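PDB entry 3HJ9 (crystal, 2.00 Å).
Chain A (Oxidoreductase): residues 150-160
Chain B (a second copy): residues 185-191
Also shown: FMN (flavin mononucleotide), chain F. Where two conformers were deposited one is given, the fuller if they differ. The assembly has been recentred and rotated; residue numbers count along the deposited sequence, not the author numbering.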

ATOM      1  N   GLU A 150       2.589 -21.912  -0.730  1.00 19.41           N
ATOM      2  CA  GLU A 150       4.056 -22.098  -0.476  1.00 20.17           C
ATOM      3  C   GLU A 150       4.591 -20.997   0.474  1.00 20.38           C
ATOM      4  O   GLU A 150       5.779 -20.984   0.770  1.00 22.09           O
ATOM      5  CB  GLU A 150       4.870 -22.200  -1.790  1.00 19.72           C
ATOM      6  CG  GLU A 150       4.574 -23.466  -2.634  1.00 19.32           C
HETATM    7  N   MSE A 151       3.714 -20.097   0.952  1.00 20.65           N
HETATM    8  CA  MSE A 151       4.078 -19.027   1.888  1.00 21.27           C
HETATM    9  C   MSE A 151       3.692 -19.437   3.328  1.00 20.86           C
HETATM   10  O   MSE A 151       2.621 -20.032   3.527  1.00 20.56           O
HETATM   11  CB  MSE A 151       3.379 -17.725   1.514  1.00 20.46           C
HETATM   12  CG  MSE A 151       3.638 -17.280   0.077  1.00 20.97           C
HETATM   13 SE   MSE A 151       2.477 -15.832  -0.435  0.75 21.27          SE
HETATM   14  CE  MSE A 151       2.640 -16.080  -2.390  1.00 20.72           C
ATOM     15  N   PRO A 152       4.520 -19.074   4.339  1.00 20.53           N
ATOM     16  CA  PRO A 152       4.203 -19.491   5.717  1.00 19.55           C
ATOM     17  C   PRO A 152       2.803 -18.982   6.108  1.00 18.05           C
ATOM     18  O   PRO A 152       2.483 -17.807   5.828  1.00 17.49           O
ATOM     19  CB  PRO A 152       5.313 -18.828   6.556  1.00 20.04           C
ATOM     20  CG  PRO A 152       6.329 -18.343   5.558  1.00 20.54           C
ATOM     21  CD  PRO A 152       5.499 -17.973   4.375  1.00 20.26           C
ATOM     22  N   PRO A 153       1.952 -19.864   6.672  1.00 16.13           N
ATOM     23  CA  PRO A 153       0.563 -19.506   6.931  1.00 15.96           C
ATOM     24  C   PRO A 153       0.302 -18.247   7.759  1.00 15.24           C
ATOM     25  O   PRO A 153      -0.604 -17.466   7.409  1.00 15.98           O
ATOM     26  CB  PRO A 153       0.002 -20.761   7.618  1.00 16.50           C
ATOM     27  CG  PRO A 153       1.183 -21.503   8.079  1.00 16.62           C
ATOM     28  CD  PRO A 153       2.214 -21.254   7.072  1.00 16.25           C
ATOM     29  N   LYS A 154       1.092 -18.057   8.815  1.00 15.36           N
ATOM     30  CA  LYS A 154       0.940 -16.900   9.698  1.00 16.50           C
ATOM     31  C   LYS A 154       1.294 -15.552   9.058  1.00 18.86           C
ATOM     32  O   LYS A 154       0.973 -14.519   9.636  1.00 19.39           O
ATOM     33  CB  LYS A 154       1.687 -17.102  11.022  1.00 15.63           C
ATOM     34  CG  LYS A 154       1.090 -18.220  11.883  1.00 14.86           C
ATOM     35  CD  LYS A 154       1.735 -18.324  13.264  1.00 14.53           C
ATOM     36  CE  LYS A 154       3.151 -18.904  13.176  1.00 14.88           C
ATOM     37  NZ  LYS A 154       3.735 -19.168  14.506  1.00 13.81           N
ATOM     38  N   LEU A 155       1.942 -15.557   7.882  1.00 20.23           N
ATOM     39  CA  LEU A 155       2.257 -14.324   7.134  1.00 19.59           C
ATOM     40  C   LEU A 155       1.319 -14.018   5.987  1.00 19.79           C
ATOM     41  O   LEU A 155       1.446 -12.926   5.429  1.00 20.99           O
ATOM     42  CB  LEU A 155       3.701 -14.361   6.604  1.00 19.41           C
ATOM     43  CG  LEU A 155       4.799 -14.373   7.651  1.00 19.04           C
ATOM     44  CD1 LEU A 155       6.145 -14.590   6.997  1.00 19.17           C
ATOM     45  CD2 LEU A 155       4.764 -13.078   8.425  1.00 18.74           C
ATOM     46  N   ARG A 156       0.370 -14.916   5.664  1.00 18.90           N
ATOM     47  CA  ARG A 156      -0.529 -14.725   4.523  1.00 19.26           C
ATOM     48  C   ARG A 156      -1.427 -13.504   4.642  1.00 20.81           C
ATOM     49  O   ARG A 156      -1.602 -12.790   3.644  1.00 20.45           O
ATOM     50  CB  ARG A 156      -1.380 -15.955   4.217  1.00 18.10           C
ATOM     51  CG  ARG A 156      -0.563 -17.133   3.775  1.00 16.64           C
ATOM     52  CD  ARG A 156      -1.413 -18.360   3.618  1.00 15.34           C
ATOM     53  NE  ARG A 156      -0.542 -19.519   3.551  1.00 14.33           N
ATOM     54  CZ  ARG A 156      -0.878 -20.778   3.798  1.00 13.40           C
ATOM     55  NH1 ARG A 156      -2.128 -21.132   4.150  1.00 13.14           N
ATOM     56  NH2 ARG A 156       0.075 -21.704   3.705  1.00 11.39           N
ATOM     57  N   GLU A 157      -1.982 -13.265   5.836  1.00 20.98           N
ATOM     58  CA  GLU A 157      -2.853 -12.079   6.012  0.50 21.17           C
ATOM     59  C   GLU A 157      -2.022 -10.818   5.852  1.00 20.58           C
ATOM     60  O   GLU A 157      -2.485  -9.893   5.193  1.00 18.82           O
ATOM     61  CB  GLU A 157      -3.638 -12.046   7.331  0.50 21.92           C
ATOM     62  CG  GLU A 157      -4.570 -10.798   7.461  0.50 22.54           C
ATOM     63  CD  GLU A 157      -5.586 -10.653   6.322  0.50 22.95           C
ATOM     64  OE1 GLU A 157      -6.573 -11.407   6.313  0.50 21.50           O
ATOM     65  OE2 GLU A 157      -5.431  -9.743   5.458  0.50 24.98           O
ATOM     66  N   THR A 158      -0.798 -10.787   6.405  1.00 20.36           N
ATOM     67  CA  THR A 158       0.096  -9.624   6.241  1.00 19.82           C
ATOM     68  C   THR A 158       0.455  -9.391   4.752  1.00 20.01           C
ATOM     69  O   THR A 158       0.403  -8.271   4.262  1.00 18.78           O
ATOM     70  CB  THR A 158       1.397  -9.776   7.025  1.00 20.26           C
ATOM     71  OG1 THR A 158       1.101  -9.956   8.420  1.00 21.19           O
ATOM     72  CG2 THR A 158       2.308  -8.547   6.849  1.00 19.56           C
ATOM     73  N   PHE A 159       0.836 -10.459   4.054  1.00 20.02           N
ATOM     74  CA  PHE A 159       1.217 -10.360   2.624  1.00 19.06           C
ATOM     75  C   PHE A 159       0.051  -9.934   1.744  1.00 18.10           C
ATOM     76  O   PHE A 159       0.215  -9.054   0.901  1.00 19.42           O
ATOM     77  CB  PHE A 159       1.817 -11.668   2.155  1.00 18.32           C
ATOM     78  CG  PHE A 159       3.209 -11.958   2.677  1.00 17.29           C
ATOM     79  CD1 PHE A 159       3.854 -11.178   3.657  1.00 18.62           C
ATOM     80  CD2 PHE A 159       3.829 -13.107   2.267  1.00 17.95           C
ATOM     81  CE1 PHE A 159       5.087 -11.489   4.119  1.00 18.44           C
ATOM     82  CE2 PHE A 159       5.097 -13.451   2.764  1.00 17.98           C
ATOM     83  CZ  PHE A 159       5.732 -12.630   3.668  1.00 18.46           C
ATOM     84  N   SER A 160      -1.123 -10.519   1.964  1.00 18.05           N
ATOM     85  CA  SER A 160      -2.357 -10.158   1.234  0.50 17.60           C
ATOM     86  C   SER A 160      -2.746  -8.708   1.456  1.00 17.58           C
ATOM     87  O   SER A 160      -2.982  -7.969   0.500  1.00 16.58           O
ATOM     88  CB  SER A 160      -3.541 -10.996   1.701  0.50 17.34           C
ATOM     89  OG  SER A 160      -3.307 -12.345   1.450  0.50 15.98           O
TER
ATOM     90  N   ARG B 185      10.330  -6.085   1.861  1.00 17.15           N
ATOM     91  CA  ARG B 185      10.628  -7.426   2.379  1.00 18.41           C
ATOM     92  C   ARG B 185       9.727  -7.722   3.578  1.00 18.79           C
ATOM     93  O   ARG B 185       9.727  -6.974   4.554  1.00 19.52           O
ATOM     94  CB  ARG B 185      12.098  -7.587   2.771  1.00 18.10           C
ATOM     95  CG  ARG B 185      13.088  -7.088   1.691  1.00 18.91           C
ATOM     96  CD  ARG B 185      14.483  -6.814   2.204  1.00 19.20           C
ATOM     97  NE  ARG B 185      15.263  -8.009   2.450  1.00 19.83           N
ATOM     98  CZ  ARG B 185      16.510  -8.003   2.915  1.00 20.25           C
ATOM     99  NH1 ARG B 185      17.133  -6.858   3.211  1.00 21.32           N
ATOM    100  NH2 ARG B 185      17.140  -9.155   3.112  1.00 20.64           N
ATOM    101  N   GLY B 186       9.007  -8.822   3.478  1.00 18.35           N
ATOM    102  CA  GLY B 186       8.012  -9.284   4.439  1.00 19.66           C
ATOM    103  C   GLY B 186       8.387 -10.544   5.167  1.00 18.96           C
ATOM    104  O   GLY B 186       7.744 -10.865   6.167  1.00 18.70           O
ATOM    105  N   TRP B 187       9.352 -11.297   4.631  1.00 19.44           N
ATOM    106  CA  TRP B 187       9.901 -12.466   5.293  1.00 19.89           C
ATOM    107  C   TRP B 187      10.844 -11.960   6.368  1.00 19.67           C
ATOM    108  O   TRP B 187      12.020 -11.766   6.137  1.00 19.38           O
ATOM    109  CB  TRP B 187      10.633 -13.412   4.342  1.00 20.25           C
ATOM    110  CG  TRP B 187       9.775 -14.465   3.725  1.00 21.50           C
ATOM    111  CD1 TRP B 187       9.676 -15.751   4.132  1.00 21.55           C
ATOM    112  CD2 TRP B 187       8.911 -14.331   2.589  1.00 21.95           C
ATOM    113  NE1 TRP B 187       8.823 -16.442   3.319  1.00 21.97           N
ATOM    114  CE2 TRP B 187       8.349 -15.599   2.352  1.00 22.42           C
ATOM    115  CE3 TRP B 187       8.580 -13.271   1.736  1.00 23.24           C
ATOM    116  CZ2 TRP B 187       7.441 -15.842   1.309  1.00 23.47           C
ATOM    117  CZ3 TRP B 187       7.676 -13.506   0.672  1.00 24.04           C
ATOM    118  CH2 TRP B 187       7.126 -14.793   0.472  1.00 24.08           C
ATOM    119  N   LEU B 188      10.271 -11.726   7.545  1.00 20.21           N
ATOM    120  CA  LEU B 188      10.985 -11.206   8.703  1.00 20.33           C
ATOM    121  C   LEU B 188      10.836 -12.133   9.894  1.00 20.41           C
ATOM    122  O   LEU B 188       9.746 -12.608  10.162  1.00 20.67           O
ATOM    123  CB  LEU B 188      10.395  -9.849   9.089  1.00 19.54           C
ATOM    124  CG  LEU B 188      10.435  -8.734   8.061  1.00 20.67           C
ATOM    125  CD1 LEU B 188       9.815  -7.461   8.679  1.00 20.74           C
ATOM    126  CD2 LEU B 188      11.858  -8.433   7.574  1.00 20.61           C
ATOM    127  N   ASN B 189      11.937 -12.413  10.588  1.00 19.43           N
ATOM    128  CA  ASN B 189      11.861 -13.042  11.899  1.00 18.41           C
ATOM    129  C   ASN B 189      11.526 -11.801  12.754  1.00 17.64           C
ATOM    130  O   ASN B 189      12.401 -11.043  13.143  1.00 16.72           O
ATOM    131  CB  ASN B 189      13.174 -13.706  12.276  1.00 18.35           C
ATOM    132  CG  ASN B 189      13.132 -14.345  13.649  1.00 18.35           C
ATOM    133  OD1 ASN B 189      12.284 -14.025  14.484  1.00 17.74           O
ATOM    134  ND2 ASN B 189      14.053 -15.262  13.888  1.00 17.58           N
ATOM    135  N   ARG B 190      10.235 -11.595  13.000  1.00 17.86           N
ATOM    136  CA  ARG B 190       9.764 -10.380  13.661  1.00 18.71           C
ATOM    137  C   ARG B 190      10.268 -10.178  15.105  1.00 18.32           C
ATOM    138  O   ARG B 190      10.681  -9.072  15.445  1.00 19.38           O
ATOM    139  CB  ARG B 190       8.239 -10.278  13.606  1.00 19.27           C
ATOM    140  CG  ARG B 190       7.629 -10.349  12.199  1.00 20.43           C
ATOM    141  CD  ARG B 190       6.140 -10.090  12.296  1.00 21.07           C
ATOM    142  NE  ARG B 190       5.451 -10.110  11.017  1.00 21.95           N
ATOM    143  CZ  ARG B 190       4.128  -9.988  10.859  1.00 22.37           C
ATOM    144  NH1 ARG B 190       3.313  -9.848  11.913  1.00 22.08           N
ATOM    145  NH2 ARG B 190       3.604 -10.016   9.631  1.00 22.32           N
ATOM    146  N   ARG B 191      10.245 -11.241  15.910  1.00 18.64           N
ATOM    147  CA  ARG B 191      10.685 -11.186  17.313  0.50 19.19           C
ATOM    148  C   ARG B 191      12.184 -10.895  17.419  1.00 19.17           C
ATOM    149  O   ARG B 191      12.603 -10.077  18.244  1.00 19.07           O
ATOM    150  CB  ARG B 191      10.358 -12.484  18.070  0.50 19.23           C
ATOM    151  CG  ARG B 191       8.881 -12.766  18.238  0.50 19.66           C
TER
HETATM  152  N1  FMN F 300      11.192  -9.694  -1.902  1.00 24.18           N
HETATM  153  C2  FMN F 300      12.255 -10.252  -1.230  1.00 25.34           C
HETATM  154  O2  FMN F 300      13.335 -10.388  -1.788  1.00 26.70           O
HETATM  155  N3  FMN F 300      12.110 -10.640   0.095  1.00 25.18           N
HETATM  156  C4  FMN F 300      10.910 -10.525   0.745  1.00 24.97           C
HETATM  157  O4  FMN F 300      10.847 -10.871   1.944  1.00 26.71           O
HETATM  158  C4A FMN F 300       9.824  -9.980   0.070  1.00 24.65           C
HETATM  159  N5  FMN F 300       8.618  -9.813   0.734  1.00 23.31           N
HETATM  160  C5A FMN F 300       7.526  -9.229   0.131  1.00 24.13           C
HETATM  161  C6  FMN F 300       6.331  -9.100   0.870  1.00 23.83           C
HETATM  162  C7  FMN F 300       5.211  -8.503   0.274  1.00 22.59           C
HETATM  163  C7M FMN F 300       3.951  -8.353   1.068  1.00 22.81           C
HETATM  164  C8  FMN F 300       5.281  -8.060  -1.044  1.00 22.62           C
HETATM  165  C8M FMN F 300       4.104  -7.423  -1.724  1.00 22.66           C
HETATM  166  C9  FMN F 300       6.458  -8.188  -1.771  1.00 22.91           C
HETATM  167  C9A FMN F 300       7.624  -8.783  -1.209  1.00 22.94           C
HETATM  168  N10 FMN F 300       8.856  -8.953  -1.897  1.00 22.98           N
HETATM  169  C10 FMN F 300       9.958  -9.548  -1.262  1.00 24.39           C
HETATM  170  C1' FMN F 300       9.036  -8.467  -3.299  1.00 23.75           C
HETATM  171  C2' FMN F 300       8.401  -9.348  -4.337  1.00 22.80           C
HETATM  172  O2' FMN F 300       9.184 -10.509  -4.420  1.00 23.67           O
HETATM  173  C3' FMN F 300       8.307  -8.627  -5.678  1.00 23.05           C
HETATM  174  O3' FMN F 300       7.413  -7.569  -5.498  1.00 22.70           O
HETATM  175  C4' FMN F 300       7.911  -9.570  -6.840  1.00 23.04           C
HETATM  176  O4' FMN F 300       9.005 -10.397  -7.086  1.00 25.00           O
HETATM  177  C5' FMN F 300       7.603  -8.921  -8.176  1.00 24.48           C
HETATM  178  O5' FMN F 300       8.660  -8.046  -8.526  1.00 23.09           O
HETATM  179  P   FMN F 300       8.313  -6.486  -8.712  1.00 23.60           P
HETATM  180  O1P FMN F 300       6.986  -6.211  -9.371  1.00 22.19           O
HETATM  181  O2P FMN F 300       8.207  -5.791  -7.351  1.00 22.82           O
HETATM  182  O3P FMN F 300       9.496  -5.943  -9.472  1.00 21.69           O
HETATM  183  O   HOH W   1       7.732 -19.052   2.126  1.00 19.64           O

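The chain A stretch turns from a loop into a helix, and the chain B stretch is a loop that leads into a helix at Arg190(B). The closest pair of CA atoms is Phe159(A) CA and Gly186(B) CA, 7.1 Å apart.

The CA-to-CB bond of Phe159(A) points toward chain B, and chi1 is -73° (m). Its edge meets the face of Trp187(B), with Phe159(A) CE2 3.3 Å from Trp187(B) CZ3 and the planes at 50°. FMN C6 lies over one face of the phenyl ring. Gly186(B) has no side chain, and this matters: an ideal CB would sit 2.6 Å from Phe159(A) CE1, a clash.

The CA-to-CB bond of Trp187(B) points sideways, but chi1 of -90° and chi2 of -99° bring the indole nearer chain A. Met151(A), a selenomethionine, and Pro152(A) pack against it through apolar contacts. Indole NE1 donates to water 1 (3.1 Å to its O), which donates to Glu150(A) O, so the polar edge stays satisfied. Trp187(B) N also donates to FMN O4 at 3.1 Å.

Arg190(B) is extended beyond chi1 (m), with chi2 and chi3 both t. This reach lets NH2 donate to Thr158(A) OG1 at 2.8 Å. The m rotamer of Thr158(A) presents that hydroxyl. Leu155(A) CD2 lies 3.5 Å from the same NH2.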